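Long-range contacts in C2 toxin component I (PDB 2J3X), which probably transfers ADP-ribose from NAD+ to actin, as the enzymatic component of the binary C2 toxin of Clostridium botulinum: residues 259-264 / 343-348; 306-311 / 361-366; 298-303 / 352-357. The protein carries 2 engineered substitutions. All coordinates share one frame; numbering follows the deposited sequence.

Contact 1: residues 259-264 / 343-348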
ATOM      1  N   ALA A 259       5.559 -10.800  30.593  1.00 21.96           N
ATOM      2  CA  ALA A 259       6.851 -11.003  31.201  1.00 21.00           C
ATOM      3  C   ALA A 259       7.957 -11.052  30.152  1.00 21.12           C
ATOM      4  O   ALA A 259       9.025 -10.470  30.318  1.00 19.64           O
ATOM      5  CB  ALA A 259       6.845 -12.287  32.003  1.00 21.71           C
ATOM      6  N   ILE A 260       7.668 -11.753  29.046  1.00 19.45           N
ATOM      7  CA  ILE A 260       8.684 -11.986  28.034  1.00 19.33           C
ATOM      8  C   ILE A 260       8.963 -10.679  27.259  1.00 18.48           C
ATOM      9  O   ILE A 260      10.112 -10.354  26.986  1.00 19.20           O
ATOM     10  CB  ILE A 260       8.243 -13.152  27.100  1.00 18.90           C
ATOM     11  CG1 ILE A 260       8.612 -14.501  27.761  1.00 18.72           C
ATOM     12  CG2 ILE A 260       8.952 -13.047  25.754  1.00 20.18           C
ATOM     13  CD1 ILE A 260       8.092 -15.743  27.004  1.00 20.43           C
ATOM     14  N   ASN A 261       7.902  -9.966  26.908  1.00 18.71           N
ATOM     15  CA  ASN A 261       7.981  -8.669  26.204  1.00 20.10           C
ATOM     16  C   ASN A 261       8.790  -7.680  27.076  1.00 21.25           C
ATOM     17  O   ASN A 261       9.719  -7.039  26.583  1.00 20.13           O
ATOM     18  CB  ASN A 261       6.568  -8.082  25.962  1.00 19.67           C
ATOM     19  CG  ASN A 261       5.814  -8.780  24.829  1.00 20.69           C
ATOM     20  OD1 ASN A 261       6.405  -9.540  24.048  1.00 22.19           O
ATOM     21  ND2 ASN A 261       4.494  -8.515  24.740  1.00 22.94           N
ATOM     22  N   SER A 262       8.448  -7.599  28.370  1.00 22.81           N
ATOM     23  CA  SER A 262       9.158  -6.640  29.282  1.00 22.85           C
ATOM     24  C   SER A 262      10.634  -6.949  29.371  1.00 22.33           C
ATOM     25  O   SER A 262      11.475  -6.049  29.223  1.00 22.61           O
ATOM     26  CB  SER A 262       8.528  -6.582  30.665  1.00 24.02           C
ATOM     27  OG  SER A 262       7.223  -6.036  30.537  1.00 29.23           O
ATOM     28  N   TYR A 263      10.948  -8.224  29.573  1.00 20.98           N
ATOM     29  CA  TYR A 263      12.301  -8.703  29.668  1.00 20.79           C
ATOM     30  C   TYR A 263      13.096  -8.326  28.442  1.00 21.78           C
ATOM     31  O   TYR A 263      14.169  -7.713  28.529  1.00 22.01           O
ATOM     32  CB  TYR A 263      12.289 -10.221  29.866  1.00 21.36           C
ATOM     33  CG  TYR A 263      13.620 -10.920  30.050  1.00 21.84           C
ATOM     34  CD1 TYR A 263      14.384 -10.737  31.232  1.00 21.37           C
ATOM     35  CD2 TYR A 263      14.105 -11.809  29.080  1.00 20.74           C
ATOM     36  CE1 TYR A 263      15.590 -11.387  31.407  1.00 22.18           C
ATOM     37  CE2 TYR A 263      15.316 -12.494  29.262  1.00 21.71           C
ATOM     38  CZ  TYR A 263      16.056 -12.266  30.453  1.00 22.79           C
ATOM     39  OH  TYR A 263      17.242 -12.934  30.662  1.00 23.91           O
ATOM     40  N   LEU A 264      12.555  -8.662  27.277  1.00 20.00           N
ATOM     41  CA  LEU A 264      13.235  -8.341  26.023  1.00 20.46           C
ATOM     42  C   LEU A 264      13.361  -6.833  25.793  1.00 21.07           C
ATOM     43  O   LEU A 264      14.403  -6.376  25.340  1.00 22.71           O
ATOM     44  CB  LEU A 264      12.564  -9.065  24.821  1.00 19.32           C
ATOM     45  CG  LEU A 264      12.949 -10.560  24.773  1.00 16.58           C
ATOM     46  CD1 LEU A 264      12.016 -11.299  23.739  1.00 15.35           C
ATOM     47  CD2 LEU A 264      14.446 -10.856  24.452  1.00 17.77           C
ATOM     48  N   ASN A 343      11.992  -3.768  16.982  1.00 17.33           N
ATOM     49  CA  ASN A 343      11.034  -4.507  17.824  1.00 17.03           C
ATOM     50  C   ASN A 343      11.878  -5.423  18.674  1.00 17.29           C
ATOM     51  O   ASN A 343      12.301  -6.459  18.203  1.00 15.53           O
ATOM     52  CB  ASN A 343      10.076  -5.364  16.965  1.00 17.47           C
ATOM     53  CG  ASN A 343       9.081  -4.548  16.206  1.00 20.52           C
ATOM     54  OD1 ASN A 343       8.003  -4.232  16.717  1.00 22.93           O
ATOM     55  ND2 ASN A 343       9.415  -4.205  14.946  1.00 19.78           N
ATOM     56  N   LEU A 344      12.165  -5.038  19.929  1.00 16.39           N
ATOM     57  CA  LEU A 344      13.057  -5.869  20.746  1.00 17.07           C
ATOM     58  C   LEU A 344      12.460  -7.218  21.133  1.00 14.51           C
ATOM     59  O   LEU A 344      13.162  -8.199  21.155  1.00 15.65           O
ATOM     60  CB  LEU A 344      13.492  -5.089  22.008  1.00 17.72           C
ATOM     61  CG  LEU A 344      14.522  -3.980  21.741  1.00 21.88           C
ATOM     62  CD1 LEU A 344      14.909  -3.303  23.087  1.00 24.30           C
ATOM     63  CD2 LEU A 344      15.727  -4.566  21.066  1.00 25.10           C
ATOM     64  N   SER A 345      11.163  -7.255  21.367  1.00 14.16           N
ATOM     65  CA  SER A 345      10.460  -8.483  21.624  1.00 14.84           C
ATOM     66  C   SER A 345       9.868  -9.066  20.312  1.00 14.33           C
ATOM     67  O   SER A 345       9.968  -8.457  19.236  1.00 12.37           O
ATOM     68  CB  SER A 345       9.304  -8.257  22.598  1.00 15.00           C
ATOM     69  OG  SER A 345       8.863  -9.507  23.126  1.00 15.58           O
ATOM     70  N   PHE A 346       9.229 -10.217  20.450  1.00 14.39           N
ATOM     71  CA  PHE A 346       8.347 -10.752  19.372  1.00 14.65           C
ATOM     72  C   PHE A 346       7.256  -9.723  19.097  1.00 15.68           C
ATOM     73  O   PHE A 346       6.846  -8.988  20.017  1.00 16.73           O
ATOM     74  CB  PHE A 346       7.726 -12.070  19.836  1.00 14.02           C
ATOM     75  CG  PHE A 346       8.750 -13.074  20.247  1.00 14.71           C
ATOM     76  CD1 PHE A 346       9.405 -13.855  19.299  1.00 14.57           C
ATOM     77  CD2 PHE A 346       9.118 -13.201  21.620  1.00 14.79           C
ATOM     78  CE1 PHE A 346      10.415 -14.754  19.691  1.00 14.47           C
ATOM     79  CE2 PHE A 346      10.097 -14.095  22.022  1.00 14.11           C
ATOM     80  CZ  PHE A 346      10.740 -14.905  21.069  1.00 14.02           C
ATOM     81  N   SER A 347       6.748  -9.668  17.873  1.00 14.96           N
ATOM     82  CA  SER A 347       5.713  -8.673  17.610  1.00 15.26           C
ATOM     83  C   SER A 347       4.595  -9.250  16.771  1.00 14.24           C
ATOM     84  O   SER A 347       4.861 -10.053  15.858  1.00 14.35           O
ATOM     85  CB  SER A 347       6.278  -7.386  16.996  1.00 17.37           C
ATOM     86  OG  SER A 347       6.909  -7.607  15.747  1.00 17.23           O
ATOM     87  N   SER A 348       3.361  -8.887  17.128  1.00 13.22           N
ATOM     88  CA  SER A 348       2.183  -9.372  16.424  1.00 12.15           C
ATOM     89  C   SER A 348       1.822  -8.465  15.243  1.00 12.27           C
ATOM     90  O   SER A 348       1.880  -7.216  15.302  1.00 13.39           O
ATOM     91  CB  SER A 348       0.982  -9.477  17.369  1.00 11.58           C
ATOM     92  OG  SER A 348       0.670  -8.190  17.752  1.00 17.88           O
TER
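L264 meets S345 where helix 257-265 and the loop 344-346 come closest, with 5.2 Å from L264 CA to S345 CA and 3.7 Å from L264 CD1 to S345 OG. L344 packs CB against the L264 carbonyl, 3.7 Å from L264 O. The L264 side chain reaches further along the loop: CD1 is 3.8 Å from F346 CE2, approaching the ring obliquely. I260, one helical turn earlier, puts CG2 4.0 Å from the same F346 CE2 but at the edge of the ring, near its plane. Such a run, in which an aromatic residue leads into strand 347-350, is consistent with the approach to the Ser-Thr-Ser motif of ADP-ribosyltransferases of the R-S-E class, which S348 would begin. S345 supplies the polar element. Its OG stands anti to the backbone N (chi1 -164°) and donates to N261 OD1 at 2.6 Å, meeting the carbonyl at a C=O...donor angle of 131° and tilted 24° from the amide plane. The hydroxyl of Y252 also hydrogen-bonds to that N261 oxygen, giving OD1 two partners, and the Y252 ring meets F346 edge-to-face. From helix 273-286, I282 touches both I260 and F346.

Contact 2: residues 306-311 / 361-366. Engineered in segment 361-366: R361 (natural residue Ser).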
ATOM      1  N   PHE A 306       6.908   6.539  17.942  1.00 11.75           N
ATOM      2  CA  PHE A 306       7.549   7.636  17.200  1.00 12.49           C
ATOM      3  C   PHE A 306       8.028   8.760  18.147  1.00 13.50           C
ATOM      4  O   PHE A 306       8.286   9.865  17.722  1.00 13.40           O
ATOM      5  CB  PHE A 306       6.521   8.186  16.241  1.00 12.08           C
ATOM      6  CG  PHE A 306       5.995   7.122  15.316  1.00 13.58           C
ATOM      7  CD1 PHE A 306       6.812   6.647  14.284  1.00 11.82           C
ATOM      8  CD2 PHE A 306       4.782   6.482  15.592  1.00 12.46           C
ATOM      9  CE1 PHE A 306       6.349   5.602  13.461  1.00 12.46           C
ATOM     10  CE2 PHE A 306       4.309   5.439  14.765  1.00 13.60           C
ATOM     11  CZ  PHE A 306       5.102   4.999  13.732  1.00 14.55           C
ATOM     12  N   ASP A 307       7.989   8.481  19.442  1.00 15.36           N
ATOM     13  CA  ASP A 307       8.284   9.527  20.444  0.50 16.34           C
ATOM     14  C   ASP A 307       7.273  10.648  20.369  1.00 15.85           C
ATOM     15  O   ASP A 307       7.624  11.863  20.493  1.00 16.50           O
ATOM     16  CB  ASP A 307       9.702  10.078  20.246  0.50 17.40           C
ATOM     17  CG  ASP A 307      10.773   9.081  20.628  0.50 21.75           C
ATOM     18  OD1 ASP A 307      10.446   7.987  21.130  0.50 25.72           O
ATOM     19  OD2 ASP A 307      11.982   9.392  20.454  0.50 30.40           O
ATOM     20  N   LEU A 308       6.024  10.283  20.116  1.00 14.74           N
ATOM     21  CA  LEU A 308       4.952  11.252  20.102  1.00 13.83           C
ATOM     22  C   LEU A 308       3.976  10.921  21.235  1.00 13.80           C
ATOM     23  O   LEU A 308       3.971   9.802  21.720  1.00 13.66           O
ATOM     24  CB  LEU A 308       4.205  11.274  18.744  1.00 13.77           C
ATOM     25  CG  LEU A 308       5.060  11.771  17.551  1.00 14.10           C
ATOM     26  CD1 LEU A 308       4.349  11.476  16.238  1.00 13.33           C
ATOM     27  CD2 LEU A 308       5.319  13.270  17.616  1.00 13.30           C
ATOM     28  N   PRO A 309       3.156  11.892  21.636  1.00 14.95           N
ATOM     29  CA  PRO A 309       2.138  11.560  22.677  1.00 15.92           C
ATOM     30  C   PRO A 309       1.281  10.388  22.178  1.00 16.42           C
ATOM     31  O   PRO A 309       1.036  10.317  20.973  1.00 13.79           O
ATOM     32  CB  PRO A 309       1.265  12.824  22.712  1.00 16.23           C
ATOM     33  CG  PRO A 309       2.140  13.906  22.290  1.00 17.92           C
ATOM     34  CD  PRO A 309       3.100  13.313  21.234  1.00 15.24           C
ATOM     35  N   SER A 310       0.779   9.519  23.067  1.00 15.36           N
ATOM     36  CA  SER A 310      -0.006   8.378  22.567  1.00 16.91           C
ATOM     37  C   SER A 310      -1.168   8.835  21.708  1.00 16.40           C
ATOM     38  O   SER A 310      -1.513   8.161  20.710  1.00 14.87           O
ATOM     39  CB  SER A 310      -0.543   7.519  23.708  1.00 18.07           C
ATOM     40  OG  SER A 310      -1.268   8.360  24.618  1.00 21.54           O
ATOM     41  N   ASP A 311      -1.773   9.980  22.056  1.00 13.99           N
ATOM     42  CA  ASP A 311      -2.972  10.429  21.393  1.00 14.88           C
ATOM     43  C   ASP A 311      -2.698  11.578  20.419  1.00 13.89           C
ATOM     44  O   ASP A 311      -3.586  12.370  20.097  1.00 13.02           O
ATOM     45  CB  ASP A 311      -4.027  10.851  22.439  1.00 17.44           C
ATOM     46  CG  ASP A 311      -3.502  11.897  23.425  1.00 20.46           C
ATOM     47  OD1 ASP A 311      -2.264  12.009  23.688  1.00 20.58           O
ATOM     48  OD2 ASP A 311      -4.382  12.599  24.001  1.00 25.96           O
ATOM     49  N   ARG A 361      -6.230   3.553  16.094  1.00 11.82           N
ATOM     50  CA  ARG A 361      -4.782   3.789  16.118  1.00 12.80           C
ATOM     51  C   ARG A 361      -4.374   4.333  14.749  1.00 12.52           C
ATOM     52  O   ARG A 361      -4.688   3.706  13.722  1.00 13.67           O
ATOM     53  CB  ARG A 361      -4.055   2.487  16.403  1.00 12.09           C
ATOM     54  CG  ARG A 361      -4.414   1.948  17.816  1.00 13.24           C
ATOM     55  CD  ARG A 361      -3.493   0.825  18.085  1.00 18.87           C
ATOM     56  NE  ARG A 361      -3.733   0.193  19.377  1.00 17.50           N
ATOM     57  CZ  ARG A 361      -3.035  -0.855  19.808  1.00 26.29           C
ATOM     58  NH1 ARG A 361      -2.073  -1.358  19.044  1.00 22.38           N
ATOM     59  NH2 ARG A 361      -3.314  -1.402  20.990  1.00 25.27           N
ATOM     60  N   ARG A 362      -3.698   5.488  14.737  1.00 10.54           N
ATOM     61  CA  ARG A 362      -3.470   6.271  13.481  1.00 12.61           C
ATOM     62  C   ARG A 362      -2.264   5.795  12.669  1.00 11.28           C
ATOM     63  O   ARG A 362      -2.094   6.208  11.509  1.00 11.78           O
ATOM     64  CB  ARG A 362      -3.249   7.761  13.877  1.00 11.96           C
ATOM     65  CG  ARG A 362      -4.492   8.374  14.515  1.00 13.39           C
ATOM     66  CD  ARG A 362      -4.117   9.726  15.132  1.00 12.27           C
ATOM     67  NE  ARG A 362      -5.318  10.410  15.652  1.00 15.80           N
ATOM     68  CZ  ARG A 362      -5.874  10.176  16.838  1.00 17.63           C
ATOM     69  NH1 ARG A 362      -5.392   9.275  17.668  1.00 13.45           N
ATOM     70  NH2 ARG A 362      -6.924  10.878  17.191  1.00 19.29           N
ATOM     71  N   PHE A 363      -1.393   4.993  13.278  1.00 10.24           N
ATOM     72  CA  PHE A 363      -0.109   4.688  12.606  1.00 10.50           C
ATOM     73  C   PHE A 363      -0.160   3.230  12.122  1.00 10.55           C
ATOM     74  O   PHE A 363      -0.022   2.298  12.905  1.00 11.72           O
ATOM     75  CB  PHE A 363       1.089   4.977  13.531  1.00 10.25           C
ATOM     76  CG  PHE A 363       1.129   6.425  13.996  1.00  9.92           C
ATOM     77  CD1 PHE A 363       0.421   6.825  15.150  1.00  9.88           C
ATOM     78  CD2 PHE A 363       1.824   7.374  13.272  1.00 10.40           C
ATOM     79  CE1 PHE A 363       0.419   8.162  15.589  1.00 11.80           C
ATOM     80  CE2 PHE A 363       1.850   8.756  13.692  1.00 12.64           C
ATOM     81  CZ  PHE A 363       1.133   9.150  14.886  1.00  9.97           C
ATOM     82  N   ILE A 364      -0.406   3.062  10.818  1.00 10.21           N
ATOM     83  CA  ILE A 364      -0.692   1.727  10.290  1.00  9.35           C
ATOM     84  C   ILE A 364       0.576   1.218   9.614  1.00  9.38           C
ATOM     85  O   ILE A 364       0.880   1.650   8.531  1.00  9.53           O
ATOM     86  CB  ILE A 364      -1.801   1.800   9.236  1.00  8.64           C
ATOM     87  CG1 ILE A 364      -3.076   2.504   9.750  1.00  8.45           C
ATOM     88  CG2 ILE A 364      -2.074   0.375   8.648  1.00 11.06           C
ATOM     89  CD1 ILE A 364      -3.915   3.189   8.610  1.00 10.64           C
ATOM     90  N   PHE A 365       1.291   0.295  10.244  1.00 10.22           N
ATOM     91  CA  PHE A 365       2.457  -0.306   9.600  1.00  9.39           C
ATOM     92  C   PHE A 365       1.982  -1.321   8.594  1.00  9.10           C
ATOM     93  O   PHE A 365       1.238  -2.238   8.949  1.00  9.63           O
ATOM     94  CB  PHE A 365       3.412  -0.966  10.548  1.00 10.49           C
ATOM     95  CG  PHE A 365       4.322   0.027  11.236  1.00 11.73           C
ATOM     96  CD1 PHE A 365       5.481   0.468  10.623  1.00 12.06           C
ATOM     97  CD2 PHE A 365       3.962   0.546  12.471  1.00 17.83           C
ATOM     98  CE1 PHE A 365       6.345   1.392  11.275  1.00 14.27           C
ATOM     99  CE2 PHE A 365       4.822   1.478  13.121  1.00 18.64           C
ATOM    100  CZ  PHE A 365       6.002   1.892  12.496  1.00 15.37           C
ATOM    101  N   ARG A 366       2.365  -1.072   7.337  1.00  7.98           N
ATOM    102  CA  ARG A 366       2.044  -1.983   6.218  1.00  7.66           C
ATOM    103  C   ARG A 366       3.394  -2.678   5.960  1.00  8.89           C
ATOM    104  O   ARG A 366       4.256  -2.177   5.246  1.00  8.77           O
ATOM    105  CB  ARG A 366       1.494  -1.131   5.036  1.00  6.76           C
ATOM    106  CG  ARG A 366       1.198  -2.046   3.781  1.00  7.66           C
ATOM    107  CD  ARG A 366       0.399  -1.303   2.754  1.00 10.79           C
ATOM    108  NE  ARG A 366       0.200  -2.167   1.578  1.00 10.30           N
ATOM    109  CZ  ARG A 366       0.874  -2.051   0.423  1.00 12.31           C
ATOM    110  NH1 ARG A 366       1.770  -1.070   0.264  1.00  9.85           N
ATOM    111  NH2 ARG A 366       0.604  -2.924  -0.596  1.00 10.03           N
TER
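The backbones stay well apart, F306 CA lying 9.4 Å from F363 CA, with no hydrogen bond between the segments. The two phenylalanines slide past each other in opposite directions. F306 CE2 comes 3.4 Å from F363 CG and 3.5 Å from F363 CB, the rim of one ring against the root of the other. F363 CG, anti to the carbonyl carbon (chi1 -58°), is set where CE2 meets it. F306 CD2 lies over one face of F363, 3.8 Å above its plane and displaced toward the rim. With the planes at 35° and the F306 and F363 centroids 4.8 Å apart, the pair is oblique. F365 is met differently: F306 CZ approaches F365 CZ at 3.5 Å, tip to tip, and although the planes differ by 12°, neither ring overlies the other's face. L308 adds a looser apolar touch, its CD1 4.2 Å from F363 CZ, the side chains crossing at about a right angle. F332 and W336, on helix 326-336, each meet the F306 ring edge-to-face. F363 and F365 alternate with I364 along strand 363-369. The three rings form an aromatic cluster that joins the loop after strand 295-301 to the sheet.

Contact 3: residues 298-303 / 352-357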
ATOM      1  N   TYR A 298      -0.062  -6.347   8.719  1.00  8.75           N
ATOM      2  CA  TYR A 298      -0.331  -4.995   9.271  1.00  8.47           C
ATOM      3  C   TYR A 298      -0.125  -4.959  10.767  1.00  8.88           C
ATOM      4  O   TYR A 298      -0.398  -5.933  11.481  1.00  9.79           O
ATOM      5  CB  TYR A 298      -1.798  -4.628   8.978  1.00  8.62           C
ATOM      6  CG  TYR A 298      -1.992  -4.330   7.527  1.00  7.91           C
ATOM      7  CD1 TYR A 298      -1.640  -3.074   7.007  1.00  8.92           C
ATOM      8  CD2 TYR A 298      -2.475  -5.355   6.646  1.00  8.41           C
ATOM      9  CE1 TYR A 298      -1.799  -2.776   5.630  1.00  9.74           C
ATOM     10  CE2 TYR A 298      -2.643  -5.102   5.257  1.00 10.15           C
ATOM     11  CZ  TYR A 298      -2.284  -3.807   4.766  1.00 11.34           C
ATOM     12  OH  TYR A 298      -2.417  -3.481   3.443  1.00 10.57           O
ATOM     13  N   ARG A 299       0.329  -3.809  11.262  1.00  8.45           N
ATOM     14  CA  ARG A 299       0.401  -3.610  12.711  1.00  9.51           C
ATOM     15  C   ARG A 299       0.115  -2.125  12.982  1.00  9.54           C
ATOM     16  O   ARG A 299       0.888  -1.261  12.549  1.00 10.89           O
ATOM     17  CB  ARG A 299       1.785  -3.931  13.170  1.00  9.24           C
ATOM     18  CG  ARG A 299       1.973  -3.844  14.722  1.00 11.47           C
ATOM     19  CD  ARG A 299       3.373  -4.324  15.065  1.00 15.26           C
ATOM     20  NE  ARG A 299       3.732  -3.907  16.442  1.00 16.90           N
ATOM     21  CZ  ARG A 299       3.251  -4.449  17.549  1.00 21.00           C
ATOM     22  NH1 ARG A 299       2.386  -5.464  17.490  1.00 19.59           N
ATOM     23  NH2 ARG A 299       3.635  -3.969  18.738  1.00 19.82           N
ATOM     24  N   ARG A 300      -1.004  -1.874  13.670  1.00  9.78           N
ATOM     25  CA  ARG A 300      -1.428  -0.508  13.960  1.00  9.23           C
ATOM     26  C   ARG A 300      -0.934  -0.143  15.362  1.00  9.63           C
ATOM     27  O   ARG A 300      -1.076  -0.958  16.284  1.00 11.01           O
ATOM     28  CB  ARG A 300      -2.945  -0.426  13.940  1.00 10.36           C
ATOM     29  CG  ARG A 300      -3.547  -0.350  12.492  1.00  8.99           C
ATOM     30  CD  ARG A 300      -5.080  -0.476  12.567  1.00  8.58           C
ATOM     31  NE  ARG A 300      -5.721  -0.155  11.291  1.00 10.18           N
ATOM     32  CZ  ARG A 300      -6.144   1.060  10.947  1.00  8.94           C
ATOM     33  NH1 ARG A 300      -5.957   2.154  11.747  1.00  7.66           N
ATOM     34  NH2 ARG A 300      -6.669   1.220   9.770  1.00  8.15           N
ATOM     35  N   VAL A 301      -0.373   1.063  15.496  1.00 10.84           N
ATOM     36  CA  VAL A 301       0.202   1.540  16.766  1.00  9.57           C
ATOM     37  C   VAL A 301      -0.225   2.968  16.985  1.00 10.07           C
ATOM     38  O   VAL A 301      -0.706   3.642  16.054  1.00 10.40           O
ATOM     39  CB  VAL A 301       1.715   1.437  16.826  1.00  9.93           C
ATOM     40  CG1 VAL A 301       2.176  -0.028  16.654  1.00 10.35           C
ATOM     41  CG2 VAL A 301       2.339   2.327  15.728  1.00 11.50           C
ATOM     42  N   ASP A 302      -0.050   3.451  18.217  1.00 11.54           N
ATOM     43  CA  ASP A 302      -0.368   4.848  18.467  1.00 12.39           C
ATOM     44  C   ASP A 302       0.961   5.658  18.378  1.00 12.76           C
ATOM     45  O   ASP A 302       1.915   5.220  17.729  1.00 13.10           O
ATOM     46  CB  ASP A 302      -1.078   4.976  19.825  1.00 13.25           C
ATOM     47  CG  ASP A 302      -0.183   4.560  20.998  1.00 16.62           C
ATOM     48  OD1 ASP A 302       1.055   4.388  20.857  1.00 15.98           O
ATOM     49  OD2 ASP A 302      -0.713   4.403  22.126  1.00 19.66           O
ATOM     50  N   GLY A 303       1.018   6.869  18.955  1.00 11.73           N
ATOM     51  CA  GLY A 303       2.215   7.706  18.730  1.00 13.40           C
ATOM     52  C   GLY A 303       3.478   7.305  19.481  1.00 11.73           C
ATOM     53  O   GLY A 303       4.562   7.798  19.153  1.00 11.82           O
ATOM     54  N   LYS A 352      -5.251  -8.805   8.521  1.00  9.85           N
ATOM     55  CA  LYS A 352      -6.280  -7.804   8.431  1.00 10.53           C
ATOM     56  C   LYS A 352      -5.732  -6.413   8.744  1.00 10.91           C
ATOM     57  O   LYS A 352      -5.115  -6.244   9.817  1.00 10.26           O
ATOM     58  CB  LYS A 352      -7.438  -8.123   9.395  1.00 11.16           C
ATOM     59  CG  LYS A 352      -8.234  -9.346   9.001  1.00 14.79           C
ATOM     60  CD  LYS A 352      -9.529  -9.417   9.816  1.00 21.85           C
ATOM     61  CE  LYS A 352      -9.243  -9.972  11.136  1.00 27.34           C
ATOM     62  NZ  LYS A 352     -10.501 -10.524  11.820  1.00 33.19           N
ATOM     63  N   SER A 353      -5.930  -5.445   7.846  1.00  8.98           N
ATOM     64  CA  SER A 353      -5.390  -4.100   8.103  1.00  9.59           C
ATOM     65  C   SER A 353      -6.057  -3.409   9.284  1.00  9.05           C
ATOM     66  O   SER A 353      -5.415  -2.542   9.914  1.00  8.32           O
ATOM     67  CB  SER A 353      -5.491  -3.146   6.911  1.00  7.82           C
ATOM     68  OG  SER A 353      -6.839  -2.776   6.674  1.00 10.39           O
ATOM     69  N   THR A 354      -7.333  -3.714   9.554  1.00  9.17           N
ATOM     70  CA  THR A 354      -8.094  -2.851  10.476  1.00  8.72           C
ATOM     71  C   THR A 354      -9.048  -3.644  11.376  1.00 10.41           C
ATOM     72  O   THR A 354     -10.264  -3.487  11.304  1.00 11.59           O
ATOM     73  CB  THR A 354      -8.873  -1.788   9.691  1.00  8.17           C
ATOM     74  OG1 THR A 354      -7.973  -1.168   8.748  1.00 10.19           O
ATOM     75  CG2 THR A 354      -9.386  -0.654  10.695  1.00 10.30           C
ATOM     76  N   PRO A 355      -8.497  -4.471  12.264  1.00 11.91           N
ATOM     77  CA  PRO A 355      -9.394  -5.129  13.209  1.00 13.19           C
ATOM     78  C   PRO A 355     -10.078  -4.017  14.037  1.00 13.96           C
ATOM     79  O   PRO A 355      -9.425  -3.038  14.375  1.00 11.74           O
ATOM     80  CB  PRO A 355      -8.434  -5.926  14.087  1.00 13.87           C
ATOM     81  CG  PRO A 355      -7.184  -6.049  13.323  1.00 14.70           C
ATOM     82  CD  PRO A 355      -7.076  -4.793  12.496  1.00 12.96           C
ATOM     83  N   SER A 356     -11.390  -4.145  14.328  1.00 13.90           N
ATOM     84  CA  SER A 356     -12.127  -3.085  15.008  1.00 15.45           C
ATOM     85  C   SER A 356     -11.453  -2.547  16.245  1.00 14.47           C
ATOM     86  O   SER A 356     -11.458  -1.313  16.527  1.00 14.89           O
ATOM     87  CB  SER A 356     -13.520  -3.638  15.412  1.00 16.56           C
ATOM     88  OG  SER A 356     -14.358  -3.403  14.318  1.00 24.23           O
ATOM     89  N   SER A 357     -10.886  -3.446  17.026  1.00 15.66           N
ATOM     90  CA  SER A 357     -10.320  -3.005  18.301  1.00 17.30           C
ATOM     91  C   SER A 357      -9.068  -2.122  18.109  1.00 16.88           C
ATOM     92  O   SER A 357      -8.677  -1.365  19.002  1.00 17.02           O
ATOM     93  CB  SER A 357     -10.076  -4.191  19.196  1.00 18.85           C
ATOM     94  OG  SER A 357      -8.899  -4.778  18.782  1.00 26.41           O
TER
HETATM   95  O   HOH W   1      -3.709  -5.106  12.037  1.00 23.19           O
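S353 CB lies over the centre of one face of the Y298 ring, 3.6 Å from the Y298 centroid and almost on the ring normal: a CH-pi contact. The R300 guanidinium has T354 CG2 over one face, 3.4 Å from R300 NH2, and S353 O at its edge. That edge contact is a hydrogen bond: R300 NE donates to S353 O at 2.8 Å with an N-H...O angle of 152°, and the acceptor lies near the guanidinium plane. A second bond runs from R300 NH2 to T354 OG1 at 2.9 Å, with the hydroxyl tilted 24° from that plane. The extended R300 chain brings NE to S353 O, and chi4 of -91° then turns CZ, and with it the guanidinium, toward T354. T354 OG1 in turn donates to S353 OG at 2.9 Å, so this hydroxyl both accepts and donates. S353 OG has a further partner in L61 O. A water donates to K352 O at 2.9 Å and reaches Y298 O only weakly. Y298 OH hydrogen-bonds to D220, while R300 NH1 hydrogen-bonds to Q418 on strand 414-426. Between Y298 and R300 stands R299, probably the arginine of the R-S-E signature of these ADP-ribosyltransferases. Strand 295-301 lies at one margin of the five-strand sheet, beside strand 363-369, and the loop following strand 347-350 packs on its Y298 and R300 side chains.

From the N terminus the segments appear as 259-264, 298-303, 306-311, 343-348, 352-357 and 361-366. Contacts 1, 3 and 2 therefore open in that order and close in the same order; every pair crosses and none nests. Contact 1 closes a loop of 78 intervening residues and ties helix 257-265 to the approach of strand 347-350. Contact 3, closing 48 residues, sets loop 352-357 on strand 295-301; contact 2, closing 49, sets loop 306-311 on strand 363-369. Those two strands are neighbours, paired between R299 O and F365 N at 2.8 Å. R299 NH1 also lies 2.8 Å from S348 O, a probable hydrogen bond linking contact 3 to contact 1; contacts 1 and 2 do not touch.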